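PDB 3GVX: glycerate dehydrogenase related protein from Thermoplasma acidophilum, which probably acts as an NAD(P)H-dependent hydroxypyruvate or glyoxylate reductase of the D-isomer specific 2-hydroxyacid dehydrogenase family. Local coordinates for residues 122-127 with 147-152; 176-181 with 204-209; 185-190 with 211-216; 197-202 with 227-232. All coordinates share one frame; numbering follows the deposited sequence.

Contact 1 of 4, residues 122-127 with 147-152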
loop_
_atom_site.group_PDB
_atom_site.type_symbol
_atom_site.label_atom_id
_atom_site.label_comp_id
_atom_site.label_asym_id
_atom_site.label_seq_id
_atom_site.Cartn_x
_atom_site.Cartn_y
_atom_site.Cartn_z
ATOM N N GLY B 122 -0.339 -12.302 -4.118
ATOM C CA GLY B 122 -0.388 -13.749 -4.031
ATOM C C GLY B 122 0.084 -14.337 -2.714
ATOM O O GLY B 122 -0.096 -15.518 -2.447
ATOM N N LYS B 123 0.675 -13.512 -1.872
ATOM C CA LYS B 123 1.140 -14.009 -0.600
ATOM C C LYS B 123 0.141 -14.029 0.549
ATOM O O LYS B 123 -0.861 -13.321 0.546
ATOM C CB LYS B 123 2.404 -13.268 -0.209
ATOM C CG LYS B 123 3.578 -13.811 -0.959
ATOM C CD LYS B 123 4.642 -12.791 -1.096
ATOM C CE LYS B 123 5.936 -13.445 -1.510
ATOM N NZ LYS B 123 5.741 -14.223 -2.739
ATOM N N ALA B 124 0.463 -14.851 1.540
ATOM C CA ALA B 124 -0.381 -15.010 2.704
ATOM C C ALA B 124 0.026 -14.094 3.851
ATOM O O ALA B 124 1.133 -14.180 4.387
ATOM C CB ALA B 124 -0.368 -16.473 3.149
ATOM N N LEU B 125 -0.884 -13.198 4.208
ATOM C CA LEU B 125 -0.661 -12.264 5.305
ATOM C C LEU B 125 -1.428 -12.763 6.533
ATOM O O LEU B 125 -2.661 -12.834 6.525
ATOM C CB LEU B 125 -1.140 -10.860 4.926
ATOM C CG LEU B 125 -1.265 -9.860 6.078
ATOM C CD1 LEU B 125 0.084 -9.654 6.772
ATOM C CD2 LEU B 125 -1.831 -8.562 5.537
ATOM N N GLY B 126 -0.686 -13.125 7.574
ATOM C CA GLY B 126 -1.289 -13.601 8.803
ATOM C C GLY B 126 -1.482 -12.446 9.770
ATOM O O GLY B 126 -0.545 -11.699 10.055
ATOM N N ILE B 127 -2.709 -12.278 10.259
ATOM C CA ILE B 127 -2.998 -11.204 11.200
ATOM C C ILE B 127 -3.318 -11.755 12.574
ATOM O O ILE B 127 -4.185 -12.610 12.750
ATOM C CB ILE B 127 -4.177 -10.315 10.759
ATOM C CG1 ILE B 127 -3.879 -9.700 9.393
ATOM C CG2 ILE B 127 -4.405 -9.213 11.790
ATOM C CD1 ILE B 127 -5.077 -9.074 8.738
ATOM N N ARG B 147 -3.591 -12.918 0.370
ATOM C CA ARG B 147 -4.519 -13.869 0.950
ATOM C C ARG B 147 -4.439 -13.531 2.436
ATOM O O ARG B 147 -3.360 -13.226 2.940
ATOM C CB ARG B 147 -4.018 -15.287 0.670
ATOM C CG ARG B 147 -4.804 -16.405 1.305
ATOM C CD ARG B 147 -4.125 -17.761 1.006
ATOM N NE ARG B 147 -4.961 -18.882 1.412
ATOM C CZ ARG B 147 -6.188 -19.098 0.953
ATOM N NH1 ARG B 147 -6.722 -18.267 0.062
ATOM N NH2 ARG B 147 -6.888 -20.134 1.396
ATOM N N VAL B 148 -5.557 -13.580 3.149
ATOM C CA VAL B 148 -5.527 -13.219 4.558
ATOM C C VAL B 148 -5.894 -14.313 5.545
ATOM O O VAL B 148 -6.921 -14.966 5.432
ATOM C CB VAL B 148 -6.399 -11.965 4.810
ATOM C CG1 VAL B 148 -6.484 -11.663 6.299
ATOM C CG2 VAL B 148 -5.803 -10.769 4.043
ATOM N N ILE B 149 -5.014 -14.508 6.513
ATOM C CA ILE B 149 -5.208 -15.493 7.547
ATOM C C ILE B 149 -5.311 -14.734 8.858
ATOM O O ILE B 149 -4.499 -13.855 9.163
ATOM C CB ILE B 149 -4.042 -16.494 7.560
ATOM C CG1 ILE B 149 -4.066 -17.271 6.240
ATOM C CG2 ILE B 149 -4.150 -17.427 8.771
ATOM C CD1 ILE B 149 -2.737 -17.748 5.776
ATOM N N ALA B 150 -6.346 -15.051 9.616
ATOM C CA ALA B 150 -6.552 -14.358 10.858
ATOM C C ALA B 150 -6.642 -15.273 12.038
ATOM O O ALA B 150 -7.169 -16.385 11.980
ATOM C CB ALA B 150 -7.793 -13.491 10.776
ATOM N N TYR B 151 -6.067 -14.793 13.117
ATOM C CA TYR B 151 -6.124 -15.517 14.345
ATOM C C TYR B 151 -6.844 -14.563 15.266
ATOM O O TYR B 151 -6.316 -13.501 15.614
ATOM C CB TYR B 151 -4.741 -15.806 14.889
ATOM C CG TYR B 151 -4.851 -16.232 16.318
ATOM C CD1 TYR B 151 -5.324 -17.492 16.656
ATOM C CD2 TYR B 151 -4.627 -15.322 17.336
ATOM C CE1 TYR B 151 -5.586 -17.832 17.983
ATOM C CE2 TYR B 151 -4.879 -15.648 18.663
ATOM C CZ TYR B 151 -5.363 -16.905 18.982
ATOM O OH TYR B 151 -5.617 -17.222 20.298
ATOM N N THR B 152 -8.054 -14.929 15.660
ATOM C CA THR B 152 -8.798 -14.033 16.509
ATOM C C THR B 152 -9.769 -14.615 17.494
ATOM O O THR B 152 -10.262 -15.732 17.360
ATOM C CB THR B 152 -9.611 -13.040 15.698
ATOM O OG1 THR B 152 -10.232 -12.105 16.586
ATOM C CG2 THR B 152 -10.688 -13.775 14.907
#

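Contact 2 of 4, residues 176-181 with 204-209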
loop_
_atom_site.group_PDB
_atom_site.type_symbol
_atom_site.label_atom_id
_atom_site.label_comp_id
_atom_site.label_asym_id
_atom_site.label_seq_id
_atom_site.Cartn_x
_atom_site.Cartn_y
_atom_site.Cartn_z
ATOM N N PHE B 176 3.895 -13.292 5.868
ATOM C CA PHE B 176 3.969 -12.043 6.590
ATOM C C PHE B 176 3.027 -12.163 7.763
ATOM O O PHE B 176 1.940 -12.717 7.645
ATOM C CB PHE B 176 3.502 -10.882 5.717
ATOM C CG PHE B 176 4.303 -10.696 4.470
ATOM C CD1 PHE B 176 5.397 -9.843 4.449
ATOM C CD2 PHE B 176 3.982 -11.388 3.321
ATOM C CE1 PHE B 176 6.155 -9.691 3.303
ATOM C CE2 PHE B 176 4.739 -11.240 2.166
ATOM C CZ PHE B 176 5.825 -10.392 2.160
ATOM N N VAL B 177 3.452 -11.654 8.902
ATOM C CA VAL B 177 2.616 -11.688 10.073
ATOM C C VAL B 177 2.549 -10.318 10.675
ATOM O O VAL B 177 3.568 -9.676 10.934
ATOM C CB VAL B 177 3.135 -12.650 11.142
ATOM C CG1 VAL B 177 2.448 -12.331 12.482
ATOM C CG2 VAL B 177 2.886 -14.095 10.712
ATOM N N LEU B 178 1.326 -9.862 10.881
ATOM C CA LEU B 178 1.127 -8.574 11.484
ATOM C C LEU B 178 0.573 -8.747 12.892
ATOM O O LEU B 178 -0.397 -9.469 13.111
ATOM C CB LEU B 178 0.158 -7.730 10.673
ATOM C CG LEU B 178 0.024 -6.398 11.406
ATOM C CD1 LEU B 178 0.816 -5.307 10.676
ATOM C CD2 LEU B 178 -1.457 -6.070 11.558
ATOM N N ILE B 179 1.191 -8.076 13.849
ATOM C CA ILE B 179 0.711 -8.174 15.205
ATOM C C ILE B 179 -0.084 -6.932 15.532
ATOM O O ILE B 179 0.436 -5.829 15.545
ATOM C CB ILE B 179 1.849 -8.332 16.206
ATOM C CG1 ILE B 179 2.685 -9.553 15.818
ATOM C CG2 ILE B 179 1.267 -8.468 17.614
ATOM C CD1 ILE B 179 4.041 -9.591 16.444
ATOM N N ALA B 180 -1.372 -7.136 15.755
ATOM C CA ALA B 180 -2.270 -6.055 16.089
ATOM C C ALA B 180 -3.255 -6.590 17.132
ATOM O O ALA B 180 -4.461 -6.579 16.933
ATOM C CB ALA B 180 -2.986 -5.616 14.857
ATOM N N ILE B 181 -2.712 -7.072 18.243
ATOM C CA ILE B 181 -3.526 -7.644 19.295
ATOM C C ILE B 181 -3.293 -6.889 20.602
ATOM O O ILE B 181 -2.186 -6.441 20.882
ATOM C CB ILE B 181 -3.184 -9.147 19.463
ATOM C CG1 ILE B 181 -4.339 -9.887 20.142
ATOM C CG2 ILE B 181 -1.868 -9.292 20.225
ATOM C CD1 ILE B 181 -4.304 -11.378 19.930
ATOM N N THR B 204 8.355 -12.129 7.486
ATOM C CA THR B 204 8.498 -10.739 7.880
ATOM C C THR B 204 7.434 -10.493 8.929
ATOM O O THR B 204 6.249 -10.770 8.727
ATOM C CB THR B 204 8.273 -9.777 6.707
ATOM O OG1 THR B 204 9.234 -10.052 5.682
ATOM C CG2 THR B 204 8.430 -8.328 7.168
ATOM N N ILE B 205 7.874 -9.987 10.066
ATOM C CA ILE B 205 6.964 -9.720 11.147
ATOM C C ILE B 205 6.801 -8.232 11.334
ATOM O O ILE B 205 7.773 -7.480 11.357
ATOM C CB ILE B 205 7.457 -10.366 12.433
ATOM C CG1 ILE B 205 7.680 -11.856 12.164
ATOM C CG2 ILE B 205 6.465 -10.097 13.561
ATOM C CD1 ILE B 205 7.783 -12.738 13.374
ATOM N N VAL B 206 5.553 -7.807 11.443
ATOM C CA VAL B 206 5.265 -6.407 11.630
ATOM C C VAL B 206 4.508 -6.236 12.938
ATOM O O VAL B 206 3.469 -6.862 13.164
ATOM C CB VAL B 206 4.411 -5.864 10.474
ATOM C CG1 VAL B 206 4.433 -4.350 10.492
ATOM C CG2 VAL B 206 4.906 -6.443 9.144
ATOM N N ASN B 207 5.031 -5.377 13.799
ATOM C CA ASN B 207 4.402 -5.142 15.083
ATOM C C ASN B 207 3.833 -3.740 15.222
ATOM O O ASN B 207 4.576 -2.763 15.281
ATOM C CB ASN B 207 5.406 -5.377 16.211
ATOM C CG ASN B 207 4.731 -5.536 17.553
ATOM O OD1 ASN B 207 3.611 -5.065 17.756
ATOM N ND2 ASN B 207 5.412 -6.192 18.481
ATOM N N VAL B 208 2.511 -3.634 15.258
ATOM C CA VAL B 208 1.873 -2.342 15.454
ATOM C C VAL B 208 0.975 -2.403 16.694
ATOM O O VAL B 208 0.033 -1.631 16.832
ATOM C CB VAL B 208 1.035 -1.904 14.230
ATOM C CG1 VAL B 208 1.946 -1.532 13.079
ATOM C CG2 VAL B 208 0.051 -3.006 13.846
ATOM N N ALA B 209 1.285 -3.331 17.592
ATOM C CA ALA B 209 0.518 -3.488 18.824
ATOM C C ALA B 209 1.317 -2.934 20.004
ATOM O O ALA B 209 1.410 -1.732 20.194
ATOM C CB ALA B 209 0.178 -4.970 19.043
#

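Contact 3 of 4, residues 185-190 with 211-216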
loop_
_atom_site.group_PDB
_atom_site.type_symbol
_atom_site.label_atom_id
_atom_site.label_comp_id
_atom_site.label_asym_id
_atom_site.label_seq_id
_atom_site.Cartn_x
_atom_site.Cartn_y
_atom_site.Cartn_z
ATOM N N ASP B 185 -2.897 -10.246 29.961
ATOM C CA ASP B 185 -2.165 -11.293 30.643
ATOM C C ASP B 185 -1.860 -12.509 29.787
ATOM O O ASP B 185 -0.842 -13.161 29.986
ATOM C CB ASP B 185 -2.934 -11.734 31.882
ATOM C CG ASP B 185 -2.765 -10.772 33.034
ATOM O OD1 ASP B 185 -3.578 -10.820 33.982
ATOM O OD2 ASP B 185 -1.810 -9.968 32.989
ATOM N N LYS B 186 -2.718 -12.848 28.841
ATOM C CA LYS B 186 -2.393 -14.019 28.041
ATOM C C LYS B 186 -1.613 -13.696 26.805
ATOM O O LYS B 186 -1.054 -14.589 26.177
ATOM C CB LYS B 186 -3.622 -14.757 27.600
ATOM C CG LYS B 186 -4.852 -14.190 28.128
ATOM C CD LYS B 186 -5.708 -15.337 28.487
ATOM C CE LYS B 186 -7.030 -14.852 28.922
ATOM N NZ LYS B 186 -7.950 -15.132 27.808
ATOM N N THR B 187 -1.587 -12.427 26.434
ATOM C CA THR B 187 -0.851 -12.056 25.246
ATOM C C THR B 187 0.545 -11.558 25.598
ATOM O O THR B 187 1.416 -11.535 24.745
ATOM C CB THR B 187 -1.594 -10.977 24.437
ATOM O OG1 THR B 187 -1.444 -9.714 25.089
ATOM C CG2 THR B 187 -3.075 -11.321 24.311
ATOM N N ARG B 188 0.765 -11.152 26.844
ATOM C CA ARG B 188 2.095 -10.688 27.242
ATOM C C ARG B 188 3.107 -11.810 27.018
ATOM O O ARG B 188 2.888 -12.941 27.463
ATOM C CB ARG B 188 2.105 -10.276 28.718
ATOM C CG ARG B 188 3.500 -10.156 29.346
ATOM C CD ARG B 188 3.747 -8.773 29.933
ATOM N NE ARG B 188 2.560 -8.247 30.601
ATOM C CZ ARG B 188 2.325 -6.957 30.811
ATOM N NH1 ARG B 188 3.203 -6.050 30.408
ATOM N NH2 ARG B 188 1.199 -6.578 31.400
ATOM N N GLY B 189 4.205 -11.494 26.330
ATOM C CA GLY B 189 5.250 -12.470 26.051
ATOM C C GLY B 189 4.820 -13.561 25.099
ATOM O O GLY B 189 5.543 -14.526 24.862
HETATM N N MSE B 190 3.627 -13.384 24.549
HETATM C CA MSE B 190 3.010 -14.302 23.598
HETATM C C MSE B 190 3.917 -14.737 22.452
HETATM O O MSE B 190 3.987 -15.917 22.118
HETATM C CB MSE B 190 1.752 -13.648 23.049
HETATM C CG MSE B 190 1.122 -14.301 21.860
HETATM SE SE MSE B 190 -0.399 -13.398 21.544
HETATM C CE MSE B 190 -1.365 -14.671 20.918
ATOM N N ALA B 211 5.060 -3.653 22.372
ATOM C CA ALA B 211 6.320 -4.354 22.473
ATOM C C ALA B 211 6.208 -5.549 23.424
ATOM O O ALA B 211 6.752 -6.621 23.147
ATOM C CB ALA B 211 7.419 -3.393 22.935
ATOM N N ASP B 212 5.471 -5.394 24.520
ATOM C CA ASP B 212 5.360 -6.486 25.477
ATOM C C ASP B 212 4.581 -7.717 25.065
ATOM O O ASP B 212 4.590 -8.715 25.779
ATOM C CB ASP B 212 4.887 -5.941 26.823
ATOM C CG ASP B 212 5.952 -5.079 27.479
ATOM O OD1 ASP B 212 7.091 -5.563 27.606
ATOM O OD2 ASP B 212 5.669 -3.922 27.843
ATOM N N VAL B 213 3.925 -7.671 23.912
ATOM C CA VAL B 213 3.221 -8.851 23.443
ATOM C C VAL B 213 4.335 -9.752 22.920
ATOM O O VAL B 213 4.136 -10.934 22.639
ATOM C CB VAL B 213 2.208 -8.525 22.312
ATOM C CG1 VAL B 213 1.596 -9.816 21.769
ATOM C CG2 VAL B 213 1.114 -7.586 22.844
ATOM N N VAL B 214 5.528 -9.174 22.808
ATOM C CA VAL B 214 6.692 -9.915 22.351
ATOM C C VAL B 214 7.809 -10.014 23.390
ATOM O O VAL B 214 8.196 -9.030 24.026
ATOM C CB VAL B 214 7.310 -9.309 21.056
ATOM C CG1 VAL B 214 8.629 -10.027 20.717
ATOM C CG2 VAL B 214 6.318 -9.416 19.898
ATOM N N SER B 215 8.316 -11.231 23.542
ATOM C CA SER B 215 9.419 -11.507 24.437
ATOM C C SER B 215 10.642 -10.902 23.802
ATOM O O SER B 215 11.123 -11.357 22.759
ATOM C CB SER B 215 9.629 -13.013 24.592
ATOM O OG SER B 215 10.944 -13.301 25.038
ATOM N N LYS B 216 11.153 -9.869 24.442
ATOM C CA LYS B 216 12.324 -9.209 23.928
ATOM C C LYS B 216 13.545 -10.106 23.695
ATOM O O LYS B 216 14.095 -10.114 22.600
ATOM C CB LYS B 216 12.698 -8.060 24.825
ATOM C CG LYS B 216 13.916 -7.374 24.330
ATOM C CD LYS B 216 13.997 -5.992 24.869
ATOM C CE LYS B 216 15.289 -5.387 24.448
ATOM N NZ LYS B 216 15.498 -4.079 25.103
#

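Contact 4 of 4, residues 197-202 with 227-232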
loop_
_atom_site.group_PDB
_atom_site.type_symbol
_atom_site.label_atom_id
_atom_site.label_comp_id
_atom_site.label_asym_id
_atom_site.label_seq_id
_atom_site.Cartn_x
_atom_site.Cartn_y
_atom_site.Cartn_z
ATOM N N ALA B 197 9.563 -20.427 16.166
ATOM C CA ALA B 197 10.069 -21.608 15.490
ATOM C C ALA B 197 9.147 -22.032 14.354
ATOM O O ALA B 197 9.531 -22.829 13.513
ATOM C CB ALA B 197 10.251 -22.760 16.492
ATOM N N ASN B 198 7.933 -21.493 14.308
ATOM C CA ASN B 198 7.004 -21.848 13.237
ATOM C C ASN B 198 7.227 -21.016 11.974
ATOM O O ASN B 198 6.680 -21.328 10.923
ATOM C CB ASN B 198 5.555 -21.653 13.697
ATOM C CG ASN B 198 5.152 -22.618 14.791
ATOM O OD1 ASN B 198 4.654 -23.715 14.518
ATOM N ND2 ASN B 198 5.370 -22.217 16.041
ATOM N N ALA B 199 8.042 -19.972 12.076
ATOM C CA ALA B 199 8.273 -19.076 10.945
ATOM C C ALA B 199 8.762 -19.711 9.657
ATOM O O ALA B 199 9.761 -20.437 9.620
ATOM C CB ALA B 199 9.215 -17.944 11.346
ATOM N N ARG B 200 8.013 -19.454 8.597
ATOM C CA ARG B 200 8.378 -19.932 7.276
ATOM C C ARG B 200 9.643 -19.208 6.951
ATOM O O ARG B 200 9.971 -18.204 7.572
ATOM C CB ARG B 200 7.379 -19.491 6.223
ATOM C CG ARG B 200 6.053 -20.057 6.375
ATOM C CD ARG B 200 5.236 -19.707 5.193
ATOM N NE ARG B 200 4.101 -20.601 5.159
ATOM C CZ ARG B 200 3.189 -20.622 4.205
ATOM N NH1 ARG B 200 3.276 -19.778 3.186
ATOM N NH2 ARG B 200 2.198 -21.495 4.271
ATOM N N LYS B 201 10.310 -19.688 5.917
ATOM C CA LYS B 201 11.536 -19.068 5.466
ATOM C C LYS B 201 11.210 -17.670 4.935
ATOM O O LYS B 201 10.246 -17.489 4.196
ATOM C CB LYS B 201 12.171 -19.929 4.372
ATOM C CG LYS B 201 13.672 -20.161 4.553
ATOM C CD LYS B 201 13.995 -20.877 5.889
ATOM C CE LYS B 201 15.485 -21.190 6.013
ATOM N NZ LYS B 201 16.138 -20.471 7.135
ATOM N N ASN B 202 12.004 -16.688 5.350
ATOM C CA ASN B 202 11.849 -15.291 4.928
ATOM C C ASN B 202 10.645 -14.553 5.491
ATOM O O ASN B 202 10.202 -13.550 4.934
ATOM C CB ASN B 202 11.813 -15.194 3.407
ATOM C CG ASN B 202 13.081 -15.688 2.776
ATOM O OD1 ASN B 202 14.182 -15.386 3.240
ATOM N ND2 ASN B 202 12.942 -16.446 1.708
ATOM N N SER B 227 18.431 -15.485 10.550
ATOM C CA SER B 227 18.736 -14.241 9.847
ATOM C C SER B 227 17.908 -13.866 8.609
ATOM O O SER B 227 18.094 -12.778 8.068
ATOM C CB SER B 227 20.219 -14.218 9.452
ATOM O OG SER B 227 20.489 -15.104 8.384
ATOM N N ASP B 228 17.026 -14.749 8.143
ATOM C CA ASP B 228 16.188 -14.455 6.969
ATOM C C ASP B 228 14.915 -13.757 7.433
ATOM O O ASP B 228 14.201 -13.140 6.648
ATOM C CB ASP B 228 15.813 -15.747 6.257
ATOM C CG ASP B 228 15.214 -16.761 7.208
ATOM O OD1 ASP B 228 15.876 -17.073 8.216
ATOM O OD2 ASP B 228 14.087 -17.233 6.968
ATOM N N VAL B 229 14.640 -13.867 8.726
ATOM C CA VAL B 229 13.456 -13.263 9.310
ATOM C C VAL B 229 13.696 -11.820 9.705
ATOM O O VAL B 229 14.738 -11.473 10.261
ATOM C CB VAL B 229 12.981 -14.060 10.550
ATOM C CG1 VAL B 229 11.790 -13.358 11.204
ATOM C CG2 VAL B 229 12.614 -15.483 10.137
ATOM N N TRP B 230 12.730 -10.973 9.388
ATOM C CA TRP B 230 12.839 -9.574 9.725
ATOM C C TRP B 230 11.767 -9.200 10.701
ATOM O O TRP B 230 10.706 -9.812 10.756
ATOM C CB TRP B 230 12.758 -8.688 8.477
ATOM C CG TRP B 230 14.052 -8.595 7.772
ATOM C CD1 TRP B 230 14.761 -9.629 7.241
ATOM C CD2 TRP B 230 14.834 -7.413 7.544
ATOM N NE1 TRP B 230 15.929 -9.173 6.692
ATOM C CE2 TRP B 230 15.998 -7.818 6.856
ATOM C CE3 TRP B 230 14.658 -6.057 7.840
ATOM C CZ2 TRP B 230 16.994 -6.909 6.467
ATOM C CZ3 TRP B 230 15.646 -5.153 7.448
ATOM C CH2 TRP B 230 16.795 -5.585 6.764
ATOM N N TYR B 231 12.060 -8.179 11.481
ATOM C CA TYR B 231 11.122 -7.705 12.461
ATOM C C TYR B 231 10.955 -6.222 12.242
ATOM O O TYR B 231 11.884 -5.453 12.442
ATOM C CB TYR B 231 11.658 -7.981 13.866
ATOM C CG TYR B 231 10.723 -7.549 14.970
ATOM C CD1 TYR B 231 9.436 -8.062 15.057
ATOM C CD2 TYR B 231 11.136 -6.646 15.943
ATOM C CE1 TYR B 231 8.572 -7.674 16.080
ATOM C CE2 TYR B 231 10.287 -6.249 16.983
ATOM C CZ TYR B 231 9.008 -6.772 17.049
ATOM O OH TYR B 231 8.179 -6.412 18.082
ATOM N N LEU B 232 9.772 -5.823 11.802
ATOM C CA LEU B 232 9.503 -4.416 11.571
ATOM C C LEU B 232 8.553 -3.971 12.657
ATOM O O LEU B 232 7.460 -4.513 12.804
ATOM C CB LEU B 232 8.864 -4.219 10.202
ATOM C CG LEU B 232 9.506 -5.084 9.122
ATOM C CD1 LEU B 232 8.724 -4.875 7.843
ATOM C CD2 LEU B 232 11.003 -4.753 8.952
#

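Contact 1 of 4, residues 122-127 with 147-152
Ile127 and Val148 meet on one face of a parallel strand pair, 124-127 beside 147-151, their side chains crossing obliquely so that Ile127 CD1 rests 3.8 Å from Val148 CG1. Val148 CG1 is anti to its backbone N (chi1 174°), and this branch is the one that meets the isoleucine tip. Leu125 points to the same face. On the reverse face Ala124 CB receives CD1 of Ile149 at 3.8 Å, while the CB of Ile149 lies near the CA of Gly126, which offers no side chain there. Arg147 also starts on this face, but its extended chain leads away from the pair and only its CB stays close, 3.7 Å from Lys123 O. Between the two faces the backbones are laced by five nearly straight bonds, among them Leu125 N to Arg147 O at 2.8 Å and Ile127 N to Ile149 O at 2.6 Å. With helix 132-143 between them in the chain, the two strands make the first beta-alpha-beta unit of the Rossmann-type nucleotide-binding domain. That helix packs on the face of Leu125, Ile127 and Val148, helix 167-172 on Ile149 at the other face, and strands 176-179 and 162-163 flank the pair.

Contact 2 of 4, residues 176-181 with 204-209
Strands 176-179 and 204-207 run parallel, 14° apart with axes 4.7 Å from each other, joined by a ladder that continues past the end of strand 204-207, where Val208 N bonds to Ile179 O. They belong to the central parallel sheet of the Rossmann-type domain and are linked through the short helix 193-196. On one face the side chains of Phe176 and Thr204 run alongside each other, Phe176 CD1 3.7 Å from Thr204 CB. Farther along, Leu178 slants across Val206 and brings Leu178 CD1 to 3.6 Å from Val206 CB; helix 79-97 packs over this face. On the reverse face Ile179 CD1 reaches Ile205 CG2 at 3.8 Å, while its CG2 turns to Ala209 CB. Asn207 shares that face, CG anti to the backbone N (chi1 -164°), and its amide is held at both ends, ND2 by Tyr231 OH. An alanine here would probably leave the Tyr231 hydroxyl without this partner and the turn after the strand less firmly fixed. That turn is an Asx turn, in which Ala209 N donates to Asn207 OD1 at 2.9 Å with an N-H...O angle of 160°.

Contact 3 of 4, residues 185-190 with 211-216
Val213 packs its two methyl branches against different parts of the turn at 187-190. Val213 CG1, anti to the backbone N (chi1 175°), faces Met190 and the carbonyl of Thr187, although the position of Thr187 O is less sure, whereas Val213 CG2 approaches Thr187 OG1 at 4.0 Å. The selenomethionine Met190 lies alongside Val213, its SE 4.1 Å from Val213 CG1, before the chain bends at chi3. The Thr187 hydroxyl that meets Val213 CG2 is engaged by Thr184 N and Pro182 O, which tie it back to the preceding loop. Arg188 runs beside Asp212 in the same direction, its chain bent at chi2 and chi3, with the guanidinium turned 46° from the carboxylate plane. Arg188 NH1 stays 4.1 Å from Asp212 OD2, too long for a salt bridge. The firm polar link is instead from the backbone, Gly189 N to Asp212 O at 2.9 Å, with the donor in the carbonyl plane. Gly189 has the positive phi (68°) expected at the third position of the type II turn from Thr187 to Met190. Ser215 ends the second loop as the N-cap of helix 216-225, its OG bound to Asp218 N. The contact thus joins two loops that each follow a strand of the nucleotide-binding sheet, through one main-chain bond and an apolar patch, with the Arg188 and Asp212 charges probably adding a modest attraction.

Contact 4 of 4, residues 197-202 with 227-232
Asp228 aims its carboxylate at the backbone of Asn202, and this is the close-packed part of the contact. The bond from Asn202 N to Asp228 OD2 measures 2.7 Å, is nearly straight at 175°, and uses the anti lone pair of that oxygen. A chi1 of 52° sets Asp228 CG between its own backbone N and carbonyl carbon, from where OD2 meets Asn202 N. The side chain of Asn202 crosses that of Asp228 at about a right angle, its OD1 3.4 Å from Asp228 CB and the amide plane turned 73° from the carboxylate. Asn202 CB is directed away from the partner segment, yet OD1 returns to Asp228.

The side of Lys201 is looser and lies at the solvent. Its chain, bent at chi2 and chi4, also crosses Asp228 at about a right angle, passing Lys201 CG and CD 3.8 Å from Asp228 OD2. The ammonium makes a long salt bridge, Lys201 NZ to Asp228 OD1 at 3.6 Å, in which the place of OD1 is less sure. Toward the interior, Ala199 CB and Val229 CG2 only just meet at 4.4 Å, and both side chains lean on Phe222 of helix 216-225.

The carboxylate has a second charged partner, Arg226 NH1, at OD2, and Arg226 also binds Ala199 O through NH2. An alanine in place of Asp228 would probably leave Asn202 N without its acceptor and Lys201 and Arg226 without their shared counter-charge. The carboxylate therefore joins the loop leading into strand 204-207 to the turn leading into strand 230-233, and the two neighbouring cations are likely to favour its ionised form.

Overall arrangement
All four contacts lie in the nucleotide-binding domain and follow its parallel sheet. Contact 1 comes first along the chain and closes before the others open, whereas contacts 2, 3 and 4 interleave their segments. Contacts 1 and 2, with centres about 11 Å apart, are joined where strands 124-128 and 176-179 pair. Contact 2 meets contact 4, about 12 Å away, through the pairing of strands 204-207 and 230-233. Contact 3, also about 12 Å from contact 2, lies beyond the C-terminal ends of strands 176-179 and 204-207, whereas contact 4 joins loops leading into strands. Together they tie the sheet core to loops at both of its ends, in a domain that probably binds NAD.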